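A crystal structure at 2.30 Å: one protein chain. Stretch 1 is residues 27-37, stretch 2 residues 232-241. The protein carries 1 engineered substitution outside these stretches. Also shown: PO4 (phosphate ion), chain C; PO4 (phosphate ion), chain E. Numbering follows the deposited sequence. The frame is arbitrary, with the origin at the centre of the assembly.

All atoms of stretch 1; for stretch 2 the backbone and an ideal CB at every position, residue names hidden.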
# COMPACT_ATOMS: atom_id res chain seq x y z
N GLY D 27 33.38 5.66 -32.74
CA GLY D 27 33.29 4.35 -33.32
C GLY D 27 31.92 4.14 -33.94
O GLY D 27 31.13 5.07 -34.09
N GLY D 28 31.67 2.89 -34.31
CA GLY D 28 30.38 2.53 -34.88
C GLY D 28 29.66 1.55 -33.98
O GLY D 28 30.03 1.37 -32.82
N LYS D 29 28.62 0.90 -34.52
CA LYS D 29 27.78 0.04 -33.70
C LYS D 29 28.60 -1.00 -32.94
O LYS D 29 28.46 -1.15 -31.72
CB LYS D 29 26.73 -0.64 -34.58
CG LYS D 29 25.80 -1.60 -33.85
CD LYS D 29 24.72 -2.10 -34.78
CE LYS D 29 23.77 -3.06 -34.08
NZ LYS D 29 22.65 -3.46 -34.97
N GLN D 30 29.46 -1.72 -33.65
CA GLN D 30 30.15 -2.87 -33.06
C GLN D 30 31.09 -2.45 -31.93
O GLN D 30 31.19 -3.14 -30.92
CB GLN D 30 30.89 -3.66 -34.13
CG GLN D 30 29.94 -4.40 -35.06
CD GLN D 30 28.95 -5.27 -34.29
OE1 GLN D 30 29.30 -5.87 -33.27
NE2 GLN D 30 27.72 -5.33 -34.78
N ALA D 31 31.81 -1.34 -32.11
CA ALA D 31 32.69 -0.88 -31.04
C ALA D 31 31.90 -0.44 -29.81
O ALA D 31 32.38 -0.58 -28.68
CB ALA D 31 33.58 0.26 -31.54
N ALA D 32 30.69 0.09 -30.01
CA ALA D 32 29.86 0.50 -28.87
C ALA D 32 29.36 -0.71 -28.10
O ALA D 32 29.32 -0.69 -26.86
CB ALA D 32 28.69 1.35 -29.35
N LEU D 33 28.96 -1.77 -28.81
CA LEU D 33 28.48 -2.98 -28.14
C LEU D 33 29.53 -3.53 -27.18
O LEU D 33 29.20 -4.00 -26.09
CB LEU D 33 28.09 -4.03 -29.17
CG LEU D 33 26.87 -3.68 -30.04
CD1 LEU D 33 26.48 -4.86 -30.91
CD2 LEU D 33 25.69 -3.22 -29.18
N GLU D 34 30.81 -3.48 -27.58
CA GLU D 34 31.87 -3.96 -26.69
C GLU D 34 32.00 -3.08 -25.46
O GLU D 34 32.18 -3.58 -24.35
CB GLU D 34 33.20 -4.03 -27.44
CG GLU D 34 33.27 -5.09 -28.53
CD GLU D 34 34.56 -5.00 -29.33
OE1 GLU D 34 35.29 -4.00 -29.18
OE2 GLU D 34 34.85 -5.94 -30.11
N ALA D 35 31.92 -1.76 -25.65
CA ALA D 35 31.97 -0.85 -24.51
C ALA D 35 30.71 -0.98 -23.66
O ALA D 35 30.77 -0.88 -22.43
CB ALA D 35 32.15 0.59 -24.99
N LEU D 36 29.56 -1.21 -24.29
CA LEU D 36 28.33 -1.42 -23.53
C LEU D 36 28.47 -2.63 -22.62
O LEU D 36 28.04 -2.59 -21.46
CB LEU D 36 27.14 -1.58 -24.48
CG LEU D 36 25.79 -1.91 -23.85
CD1 LEU D 36 25.35 -0.78 -22.94
CD2 LEU D 36 24.75 -2.18 -24.92
N ALA D 37 29.05 -3.71 -23.13
CA ALA D 37 29.28 -4.89 -22.30
C ALA D 37 30.18 -4.58 -21.11
O ALA D 37 29.96 -5.08 -20.01
CB ALA D 37 29.88 -6.02 -23.14
N UNK D 232 19.61 2.41 -31.29
CA UNK D 232 19.53 1.70 -30.02
C UNK D 232 20.90 1.50 -29.39
O UNK D 232 21.06 1.68 -28.18
CB UNK D 232 18.85 0.34 -30.22
N UNK D 233 21.90 1.11 -30.19
CA UNK D 233 23.22 0.85 -29.61
C UNK D 233 23.77 2.09 -28.93
O UNK D 233 24.44 2.00 -27.89
CB UNK D 233 24.20 0.37 -30.69
N UNK D 234 23.52 3.27 -29.50
CA UNK D 234 24.01 4.50 -28.89
C UNK D 234 23.19 4.88 -27.66
O UNK D 234 23.74 5.22 -26.61
CB UNK D 234 23.99 5.64 -29.91
N UNK D 235 21.86 4.81 -27.79
CA UNK D 235 20.98 5.05 -26.65
C UNK D 235 21.40 4.19 -25.46
O UNK D 235 21.62 4.69 -24.36
CB UNK D 235 19.52 4.76 -27.03
N UNK D 236 21.52 2.88 -25.69
CA UNK D 236 21.89 1.96 -24.61
C UNK D 236 23.27 2.29 -24.06
O UNK D 236 23.48 2.25 -22.84
CB UNK D 236 21.86 0.51 -25.10
N UNK D 237 24.24 2.60 -24.93
CA UNK D 237 25.58 2.91 -24.45
C UNK D 237 25.59 4.20 -23.64
O UNK D 237 26.18 4.26 -22.55
CB UNK D 237 26.55 3.02 -25.63
N UNK D 238 24.94 5.25 -24.15
CA UNK D 238 25.00 6.55 -23.49
C UNK D 238 24.30 6.51 -22.14
O UNK D 238 24.84 7.00 -21.14
CB UNK D 238 24.37 7.63 -24.38
N UNK D 239 23.11 5.92 -22.08
CA UNK D 239 22.42 5.79 -20.80
C UNK D 239 23.28 5.00 -19.82
O UNK D 239 23.40 5.36 -18.65
CB UNK D 239 21.06 5.11 -20.98
N UNK D 240 23.89 3.91 -20.29
CA UNK D 240 24.75 3.12 -19.43
C UNK D 240 25.91 3.94 -18.88
O UNK D 240 26.22 3.88 -17.69
CB UNK D 240 25.28 1.91 -20.19
N UNK D 241 26.56 4.72 -19.75
CA UNK D 241 27.71 5.51 -19.29
C UNK D 241 27.30 6.51 -18.22
O UNK D 241 27.93 6.59 -17.16
CB UNK D 241 28.36 6.24 -20.46
P PO4 C . 20.10 -0.73 -33.51
O1 PO4 C . 20.92 -0.86 -34.77
O2 PO4 C . 20.96 -0.18 -32.40
O3 PO4 C . 19.57 -2.09 -33.11
O4 PO4 C . 18.94 0.21 -33.75
P PO4 E . 14.75 -1.85 -28.87
O1 PO4 E . 14.59 -2.22 -30.32
O2 PO4 E . 16.22 -1.83 -28.51
O3 PO4 E . 14.06 -2.88 -28.00
O4 PO4 E . 14.15 -0.49 -28.62

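Stretch 2 is a helix, running alongside the helix of stretch 1 at 32°, with the axes 9.4 Å apart at closest approach. Backbone angles are helical at every position, so they exclude little beyond proline.

Position 232 points out of reach of stretch 1, and its backbone N faces a phosphate ion; a polar side chain would suit. It is N232, whose N gives a weak hydrogen bond to O4 of the chain C phosphate.

At 233 the CB points toward stretch 1, 4.1 Å from K29 CG and 4.2 Å from L33 CD2. Ahead lie the backbone of two glycines and the small A32, so a large apolar or aromatic side chain could fit. The residue is W233. K29 CA sits over the face of its five-membered ring, 3.8 Å from the centroid, in a CH-pi contact, and G28 O lies over the same ring system. A32 CB lies only 3.1 Å from W233 CE3, unusually short for two carbons. W233 N donates to O2 of the chain C ion (2.7 Å), while K29 NZ donates to its O1 (3.1 Å).

Position 234 points away and is little constrained from here; it is Y234, whose OH is hydrogen-bonded elsewhere in the structure. At 235, out of reach of stretch 1, the second phosphate favours a cationic chain. R235 supplies one: NH1 donates to O4 of the chain E ion (3.2 Å) and NH2 to O2 (3.0 Å).

At 236 the CB points toward stretch 1, 4.0 Å from L36 CD2. A small or medium side chain, apolar or polar with its end turned aside, would serve. N236 places OD1 to accept from R235 NE (3.0 Å) and NH2 (2.9 Å).

At 237 the CB points sideways, 4.6 Å from A32 CB and 4.8 Å from L36 CB, and a long, flat side chain could reach along the alanine surface. W237 does so with chi1 in t: its CD1 lies 3.9 Å from A35 CB, while L36 N is at the ring edge.

Position 238 points away and 239 is out of reach; L238 and V239 are among many possible choices.

At 240 the CB points toward stretch 1, 3.8 Å from L36 CD1, favouring something small. S240 fits: OG donates to N236 O (2.6 Å) and lies 3.2 Å from L36 CD1.

Position 241 is out of reach and open to many residues; it is H241.

Stretch 2, residues 232-241: NWYRNWLVSH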
# COMPACT_ATOMS: atom_id res chain seq x y z
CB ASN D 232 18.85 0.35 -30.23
CG ASN D 232 17.38 0.49 -30.53
OD1 ASN D 232 16.84 1.59 -30.56
ND2 ASN D 232 16.72 -0.64 -30.77
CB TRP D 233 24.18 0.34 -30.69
CG TRP D 233 24.44 1.30 -31.82
CD1 TRP D 233 23.78 1.35 -33.02
CD2 TRP D 233 25.46 2.31 -31.88
NE1 TRP D 233 24.31 2.35 -33.81
CE2 TRP D 233 25.34 2.95 -33.13
CE3 TRP D 233 26.44 2.75 -30.99
CZ2 TRP D 233 26.17 4.00 -33.52
CZ3 TRP D 233 27.27 3.79 -31.37
CH2 TRP D 233 27.13 4.41 -32.62
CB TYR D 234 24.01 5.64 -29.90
CG TYR D 234 24.72 6.88 -29.40
CD1 TYR D 234 26.11 6.90 -29.28
CD2 TYR D 234 24.02 8.02 -29.05
CE1 TYR D 234 26.77 8.03 -28.83
CE2 TYR D 234 24.67 9.15 -28.59
CZ TYR D 234 26.04 9.15 -28.49
OH TYR D 234 26.70 10.26 -28.03
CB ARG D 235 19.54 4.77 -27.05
CG ARG D 235 18.53 4.84 -25.91
CD ARG D 235 17.26 4.08 -26.29
NE ARG D 235 17.45 2.63 -26.20
CZ ARG D 235 16.74 1.74 -26.88
NH1 ARG D 235 15.81 2.14 -27.73
NH2 ARG D 235 16.98 0.44 -26.72
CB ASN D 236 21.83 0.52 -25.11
CG ASN D 236 20.44 0.11 -25.57
OD1 ASN D 236 19.44 0.69 -25.14
ND2 ASN D 236 20.38 -0.88 -26.45
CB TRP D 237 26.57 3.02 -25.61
CG TRP D 237 27.91 3.52 -25.13
CD1 TRP D 237 28.92 2.76 -24.59
CD2 TRP D 237 28.37 4.87 -25.09
NE1 TRP D 237 29.98 3.56 -24.24
CE2 TRP D 237 29.67 4.86 -24.54
CE3 TRP D 237 27.81 6.10 -25.48
CZ2 TRP D 237 30.42 6.03 -24.37
CZ3 TRP D 237 28.56 7.25 -25.31
CH2 TRP D 237 29.85 7.21 -24.75
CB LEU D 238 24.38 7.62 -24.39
CG LEU D 238 24.46 9.04 -23.82
CD1 LEU D 238 25.89 9.39 -23.43
CD2 LEU D 238 23.91 10.05 -24.81
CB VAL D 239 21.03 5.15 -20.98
CG1 VAL D 239 20.45 4.77 -19.64
CG2 VAL D 239 20.10 6.11 -21.71
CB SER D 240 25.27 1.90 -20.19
OG SER D 240 24.20 1.08 -20.62
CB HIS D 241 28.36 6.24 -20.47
CG HIS D 241 29.45 7.18 -20.04
ND1 HIS D 241 30.71 6.74 -19.68
CD2 HIS D 241 29.47 8.52 -19.92
CE1 HIS D 241 31.45 7.78 -19.34
NE2 HIS D 241 30.73 8.87 -19.48
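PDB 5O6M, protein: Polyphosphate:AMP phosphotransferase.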